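Local coordinates for protein nudix hydrolase DR_0079 (Deinococcus radiodurans, PDB 2O5F) that hydrolyses nucleoside di- and triphosphates to monophosphates, with a marked preference for CDP and CTP, using magnesium as cofactor, at residues D10-N13 with E14-V18; A28-W31 with E32-R35. All coordinates share one frame; numbering follows the deposited sequence.

Overall arrangement
Contact 1, at the turn between strands 8-12 and 18-23, and contact 2, in the loop before strand 35-42, have centres about 10 Å apart and touch directly. Val12 N lies 2.9 Å from Arg33 O, probably a hydrogen bond, and Val12 CG1 packs on Arg35 CD at 3.6 Å; Asp16 OD1 and Arg35 NH1, 3.5 Å apart, make a long, weak ion pair. The small hairpin is thus docked where the chain enters the four-stranded mixed sheet at strand 35-42. Contact 1 lies away from the probable magnesium ligands Glu85 and Glu89, whereas the Trp31 side chain in contact 2 is about 10 Å from the Glu85 side chain and 12 Å from that of Glu89.

Contact 1 (D10-N13 with E14-V18)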
ATOM      1  N   ASP A  10       3.384 -14.059   8.148  1.00 26.34           N
ATOM      2  CA  ASP A  10       3.174 -14.193   9.587  1.00 26.17           C
ATOM      3  C   ASP A  10       1.673 -14.064   9.859  1.00 24.27           C
ATOM      4  O   ASP A  10       0.989 -13.276   9.213  1.00 24.70           O
ATOM      5  CB  ASP A  10       3.918 -13.084  10.350  1.00 26.69           C
ATOM      6  CG  ASP A  10       5.374 -13.424  10.620  1.00 28.92           C
ATOM      7  OD1 ASP A  10       6.176 -12.477  10.809  1.00 28.76           O
ATOM      8  OD2 ASP A  10       5.716 -14.628  10.665  1.00 26.71           O
ATOM      9  N   LEU A  11       1.166 -14.861  10.795  1.00 23.81           N
ATOM     10  CA  LEU A  11      -0.237 -14.796  11.185  1.00 22.53           C
ATOM     11  C   LEU A  11      -0.265 -13.906  12.427  1.00 21.59           C
ATOM     12  O   LEU A  11       0.589 -14.038  13.305  1.00 22.88           O
ATOM     13  CB  LEU A  11      -0.783 -16.187  11.535  1.00 23.57           C
ATOM     14  CG  LEU A  11      -1.081 -17.161  10.394  1.00 26.56           C
ATOM     15  CD1 LEU A  11      -1.333 -18.558  10.963  1.00 25.90           C
ATOM     16  CD2 LEU A  11      -2.295 -16.672   9.599  1.00 25.67           C
ATOM     17  N   VAL A  12      -1.232 -12.998  12.500  1.00 20.56           N
ATOM     18  CA  VAL A  12      -1.330 -12.096  13.642  1.00 23.00           C
ATOM     19  C   VAL A  12      -2.730 -12.095  14.237  1.00 23.63           C
ATOM     20  O   VAL A  12      -3.707 -12.405  13.548  1.00 23.80           O
ATOM     21  CB  VAL A  12      -0.943 -10.640  13.238  1.00 21.08           C
ATOM     22  CG1 VAL A  12       0.487 -10.599  12.746  1.00 22.35           C
ATOM     23  CG2 VAL A  12      -1.893 -10.123  12.163  1.00 22.96           C
ATOM     24  N   ASN A  13      -2.815 -11.761  15.524  1.00 25.03           N
ATOM     25  CA  ASN A  13      -4.097 -11.695  16.226  1.00 26.52           C
ATOM     26  C   ASN A  13      -4.651 -10.272  16.188  1.00 26.15           C
ATOM     27  O   ASN A  13      -4.106  -9.405  15.506  1.00 25.99           O
ATOM     28  CB  ASN A  13      -3.954 -12.149  17.692  1.00 26.65           C
ATOM     29  CG  ASN A  13      -2.994 -11.275  18.497  1.00 27.64           C
ATOM     30  OD1 ASN A  13      -2.782 -10.104  18.189  1.00 26.89           O
ATOM     31  ND2 ASN A  13      -2.428 -11.847  19.550  1.00 28.57           N
ATOM     32  N   GLU A  14      -5.730 -10.039  16.930  1.00 27.25           N
ATOM     33  CA  GLU A  14      -6.362  -8.724  16.992  1.00 29.89           C
ATOM     34  C   GLU A  14      -5.455  -7.597  17.468  1.00 29.36           C
ATOM     35  O   GLU A  14      -5.706  -6.424  17.186  1.00 27.75           O
ATOM     36  CB  GLU A  14      -7.601  -8.768  17.891  1.00 33.60           C
ATOM     37  CG  GLU A  14      -8.848  -9.281  17.209  1.00 39.60           C
ATOM     38  CD  GLU A  14      -8.832 -10.775  16.957  1.00 42.80           C
ATOM     39  OE1 GLU A  14      -9.721 -11.248  16.211  1.00 41.65           O
ATOM     40  OE2 GLU A  14      -7.950 -11.475  17.509  1.00 47.17           O
ATOM     41  N   ARG A  15      -4.415  -7.953  18.210  1.00 29.24           N
ATOM     42  CA  ARG A  15      -3.471  -6.968  18.739  1.00 30.25           C
ATOM     43  C   ARG A  15      -2.261  -6.809  17.819  1.00 28.09           C
ATOM     44  O   ARG A  15      -1.306  -6.096  18.143  1.00 26.27           O
ATOM     45  CB  ARG A  15      -2.997  -7.405  20.128  1.00 34.92           C
ATOM     46  CG  ARG A  15      -4.071  -7.416  21.207  1.00 41.10           C
ATOM     47  CD  ARG A  15      -4.526  -6.004  21.537  1.00 46.47           C
ATOM     48  NE  ARG A  15      -5.272  -5.917  22.796  1.00 49.85           N
ATOM     49  CZ  ARG A  15      -6.435  -6.517  23.032  1.00 50.66           C
ATOM     50  NH1 ARG A  15      -7.007  -7.263  22.099  1.00 52.72           N
ATOM     51  NH2 ARG A  15      -7.035  -6.365  24.205  1.00 51.59           N
ATOM     52  N   ASP A  16      -2.316  -7.473  16.669  1.00 25.75           N
ATOM     53  CA  ASP A  16      -1.235  -7.449  15.693  1.00 26.42           C
ATOM     54  C   ASP A  16      -0.002  -8.117  16.282  1.00 26.00           C
ATOM     55  O   ASP A  16       1.126  -7.659  16.097  1.00 26.55           O
ATOM     56  CB  ASP A  16      -0.908  -6.016  15.249  1.00 28.59           C
ATOM     57  CG  ASP A  16       0.012  -5.981  14.037  1.00 30.19           C
ATOM     58  OD1 ASP A  16      -0.085  -6.890  13.191  1.00 31.56           O
ATOM     59  OD2 ASP A  16       0.827  -5.045  13.915  1.00 31.66           O
ATOM     60  N   GLU A  17      -0.238  -9.204  17.009  1.00 25.99           N
ATOM     61  CA  GLU A  17       0.831  -9.986  17.611  1.00 26.25           C
ATOM     62  C   GLU A  17       0.929 -11.262  16.791  1.00 25.05           C
ATOM     63  O   GLU A  17      -0.087 -11.852  16.444  1.00 24.05           O
ATOM     64  CB  GLU A  17       0.497 -10.323  19.067  1.00 28.00           C
ATOM     65  CG  GLU A  17       0.513  -9.118  19.990  1.00 31.80           C
ATOM     66  CD  GLU A  17      -0.170  -9.372  21.320  1.00 36.02           C
ATOM     67  OE1 GLU A  17       0.001  -8.535  22.235  1.00 39.45           O
ATOM     68  OE2 GLU A  17      -0.889 -10.390  21.455  1.00 37.45           O
ATOM     69  N   VAL A  18       2.153 -11.673  16.479  1.00 25.27           N
ATOM     70  CA  VAL A  18       2.383 -12.878  15.689  1.00 26.00           C
ATOM     71  C   VAL A  18       2.022 -14.141  16.464  1.00 25.29           C
ATOM     72  O   VAL A  18       2.503 -14.349  17.576  1.00 24.97           O
ATOM     73  CB  VAL A  18       3.857 -12.976  15.256  1.00 26.52           C
ATOM     74  CG1 VAL A  18       4.071 -14.224  14.408  1.00 25.84           C
ATOM     75  CG2 VAL A  18       4.249 -11.723  14.478  1.00 26.88           C
TER
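Asn13 takes part in all five hydrogen bonds that join 10-13 to 14-18. Two are backbone bonds: Asp16 N gives to Asn13 O at 2.9 Å, and Asn13 N gives to Glu17 O, also at 2.9 Å. Three use the side-chain amide. Its OD1 accepts from Arg15 N at 2.7 Å and from Glu17 N at 2.9 Å; the two donors come from opposite faces of the amide plane and both stand well above it, neither on a lone pair. The chi1 of 61° sets CG between the backbone N and the carbonyl carbon and folds OD1 back over the turn. On the other branch, ND2 gives to Glu17 OE2 at 2.8 Å with a nearly straight angle of 169°; the acceptor lies in the amide plane and is met on its anti side. A leucine here would probably leave Arg15 N and Glu17 N without their side-chain acceptor and Glu17 OE2 without its donor, setting that carboxylate free to turn.

The pattern is that of a beta-hairpin closed by a type I turn, Asn13 to Asp16, with a G1 beta bulge: Asp16 has a positive phi of 65°. The bond from OD1 to Arg15 N adds an Asx turn.

Weaker CA-H...O contacts lie where the two strands meet the turn, with Val12 CA 3.1 Å from Glu17 O and Val18 CA 3.2 Å from Leu11 O.

Apolar contact is sparse. Val12 and Val18 form an antiparallel non-hydrogen-bonded pair, with Val12 CG1 4.3 Å from Val18 CG2 on the same face of the hairpin.

A polar atom also lies against methyls: Asp16 runs alongside Val12, its OD1 against both CG1 and CG2, while OD2 is hydrogen-bonded to Tyr78 OH; Phe115 of strand 115-122 packs against both residues.

Contact 2 (A28-W31 with E32-R35); sequences ALRW and ERVR
Arg33 lies alongside Arg30, both side chains pointing the same way, and meets it along most of its length. Its CB starts 3.4 Å from Arg30 O. The chain then runs extended from CG to NE: CG passes Arg30 CB, and CD comes to 3.7 Å from the same Arg30 CB. NE passes Arg30 CB and CG, and CZ faces Arg30 CG. At the tip, Arg30 CG lies over one face of the Arg33 guanidinium, offset toward its rim and 4.1 Å from Arg33 NH1. The two guanidinium planes are only 4° apart, yet this is not a stack of the charged groups, since Arg30 NE is 5.3 Å from Arg33 NH1. Aliphatic carbon therefore carries the contact. Glu32 also runs beside Arg30, with OE2 near CD and the opposite charges too far apart for a salt bridge.

The backbone here forms a short 3-10 segment, leading into strand 35-42 of the mixed sheet. Its i+3 to i bonds are seen from Arg33 N to Arg30 O at 3.0 Å and from Val34 N to Trp31 O at 3.2 Å; Ser114 OG is a further partner of Trp31 O.

On the apolar side, the buried Val34 divides its methyls between two neighbours. With CG1 anti to the carbonyl carbon (chi1 -59°), CG2 falls between the backbone N and that carbon; it lies against Trp31 O and approaches the Trp31 ring obliquely, 3.4 Å from CE3. The other methyl, CG1, meets Leu29 CD1 at 3.7 Å, the side chains crossing at about a right angle, while Leu29 CD2 sits over one face of the indole.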
ATOM      1  N   ALA A  28      -6.657 -21.493   3.070  1.00 28.51           N
ATOM      2  CA  ALA A  28      -7.243 -21.069   4.338  1.00 28.16           C
ATOM      3  C   ALA A  28      -6.854 -19.639   4.696  1.00 27.92           C
ATOM      4  O   ALA A  28      -7.274 -19.113   5.731  1.00 26.32           O
ATOM      5  CB  ALA A  28      -6.830 -22.014   5.460  1.00 29.65           C
ATOM      6  N   LEU A  29      -6.069 -19.003   3.835  1.00 27.54           N
ATOM      7  CA  LEU A  29      -5.631 -17.636   4.085  1.00 28.52           C
ATOM      8  C   LEU A  29      -6.791 -16.662   4.278  1.00 28.32           C
ATOM      9  O   LEU A  29      -7.771 -16.674   3.531  1.00 27.49           O
ATOM     10  CB  LEU A  29      -4.734 -17.143   2.942  1.00 27.96           C
ATOM     11  CG  LEU A  29      -4.257 -15.685   3.036  1.00 30.14           C
ATOM     12  CD1 LEU A  29      -3.491 -15.460   4.332  1.00 29.37           C
ATOM     13  CD2 LEU A  29      -3.378 -15.352   1.834  1.00 30.53           C
ATOM     14  N   ARG A  30      -6.660 -15.829   5.304  1.00 29.26           N
ATOM     15  CA  ARG A  30      -7.638 -14.801   5.647  1.00 28.98           C
ATOM     16  C   ARG A  30      -6.833 -13.504   5.742  1.00 27.60           C
ATOM     17  O   ARG A  30      -5.917 -13.404   6.558  1.00 26.17           O
ATOM     18  CB  ARG A  30      -8.284 -15.117   6.997  1.00 32.63           C
ATOM     19  CG  ARG A  30      -9.242 -16.289   6.978  1.00 36.26           C
ATOM     20  CD  ARG A  30     -10.470 -15.967   6.148  1.00 41.78           C
ATOM     21  NE  ARG A  30     -11.531 -16.951   6.349  1.00 48.07           N
ATOM     22  CZ  ARG A  30     -11.474 -18.215   5.937  1.00 49.07           C
ATOM     23  NH1 ARG A  30     -10.405 -18.658   5.291  1.00 50.99           N
ATOM     24  NH2 ARG A  30     -12.482 -19.041   6.187  1.00 49.06           N
ATOM     25  N   TRP A  31      -7.167 -12.513   4.921  1.00 24.20           N
ATOM     26  CA  TRP A  31      -6.401 -11.267   4.926  1.00 24.79           C
ATOM     27  C   TRP A  31      -6.416 -10.496   6.237  1.00 22.82           C
ATOM     28  O   TRP A  31      -5.462  -9.771   6.545  1.00 21.32           O
ATOM     29  CB  TRP A  31      -6.848 -10.360   3.774  1.00 26.09           C
ATOM     30  CG  TRP A  31      -6.396 -10.886   2.439  1.00 28.10           C
ATOM     31  CD1 TRP A  31      -7.177 -11.443   1.466  1.00 30.10           C
ATOM     32  CD2 TRP A  31      -5.043 -10.971   1.964  1.00 28.53           C
ATOM     33  NE1 TRP A  31      -6.396 -11.873   0.415  1.00 30.87           N
ATOM     34  CE2 TRP A  31      -5.083 -11.595   0.695  1.00 30.08           C
ATOM     35  CE3 TRP A  31      -3.801 -10.577   2.485  1.00 27.65           C
ATOM     36  CZ2 TRP A  31      -3.927 -11.844  -0.056  1.00 31.09           C
ATOM     37  CZ3 TRP A  31      -2.647 -10.824   1.733  1.00 28.83           C
ATOM     38  CH2 TRP A  31      -2.722 -11.449   0.476  1.00 29.30           C
ATOM     39  N   GLU A  32      -7.482 -10.656   7.014  1.00 22.09           N
ATOM     40  CA  GLU A  32      -7.591  -9.964   8.297  1.00 24.25           C
ATOM     41  C   GLU A  32      -6.653 -10.579   9.340  1.00 23.12           C
ATOM     42  O   GLU A  32      -6.521 -10.066  10.460  1.00 22.87           O
ATOM     43  CB  GLU A  32      -9.033 -10.018   8.814  1.00 25.44           C
ATOM     44  CG  GLU A  32      -9.548 -11.433   9.047  1.00 27.45           C
ATOM     45  CD  GLU A  32     -10.348 -11.984   7.877  1.00 32.42           C
ATOM     46  OE1 GLU A  32     -10.048 -11.641   6.709  1.00 32.82           O
ATOM     47  OE2 GLU A  32     -11.271 -12.787   8.134  1.00 34.12           O
ATOM     48  N   ARG A  33      -6.008 -11.680   8.967  1.00 23.54           N
ATOM     49  CA  ARG A  33      -5.087 -12.369   9.866  1.00 24.82           C
ATOM     50  C   ARG A  33      -3.627 -12.190   9.459  1.00 24.07           C
ATOM     51  O   ARG A  33      -2.742 -12.857   9.997  1.00 22.98           O
ATOM     52  CB  ARG A  33      -5.438 -13.858   9.930  1.00 27.34           C
ATOM     53  CG  ARG A  33      -6.809 -14.123  10.519  1.00 30.10           C
ATOM     54  CD  ARG A  33      -7.162 -15.598  10.481  1.00 34.90           C
ATOM     55  NE  ARG A  33      -8.480 -15.840  11.058  1.00 38.24           N
ATOM     56  CZ  ARG A  33      -9.075 -17.030  11.086  1.00 41.39           C
ATOM     57  NH1 ARG A  33      -8.467 -18.093  10.568  1.00 41.34           N
ATOM     58  NH2 ARG A  33     -10.279 -17.158  11.628  1.00 41.00           N
ATOM     59  N   VAL A  34      -3.379 -11.294   8.504  1.00 21.90           N
ATOM     60  CA  VAL A  34      -2.016 -11.024   8.054  1.00 21.72           C
ATOM     61  C   VAL A  34      -1.728  -9.527   7.959  1.00 21.70           C
ATOM     62  O   VAL A  34      -2.632  -8.694   8.099  1.00 20.78           O
ATOM     63  CB  VAL A  34      -1.712 -11.682   6.687  1.00 23.31           C
ATOM     64  CG1 VAL A  34      -1.901 -13.196   6.790  1.00 21.65           C
ATOM     65  CG2 VAL A  34      -2.610 -11.101   5.600  1.00 21.63           C
ATOM     66  N   ARG A  35      -0.460  -9.198   7.717  1.00 22.40           N
ATOM     67  CA  ARG A  35      -0.011  -7.810   7.634  1.00 22.62           C
ATOM     68  C   ARG A  35       0.442  -7.392   6.231  1.00 21.74           C
ATOM     69  O   ARG A  35       1.067  -8.165   5.503  1.00 19.38           O
ATOM     70  CB  ARG A  35       1.137  -7.582   8.636  1.00 23.76           C
ATOM     71  CG  ARG A  35       0.849  -8.179  10.012  1.00 26.76           C
ATOM     72  CD  ARG A  35       1.665  -7.588  11.169  1.00 31.66           C
ATOM     73  NE  ARG A  35       3.024  -8.093  11.257  1.00 33.54           N
ATOM     74  CZ  ARG A  35       3.737  -8.164  12.382  1.00 32.98           C
ATOM     75  NH1 ARG A  35       3.234  -7.763  13.549  1.00 32.26           N
ATOM     76  NH2 ARG A  35       4.967  -8.646  12.339  1.00 31.87           N
TER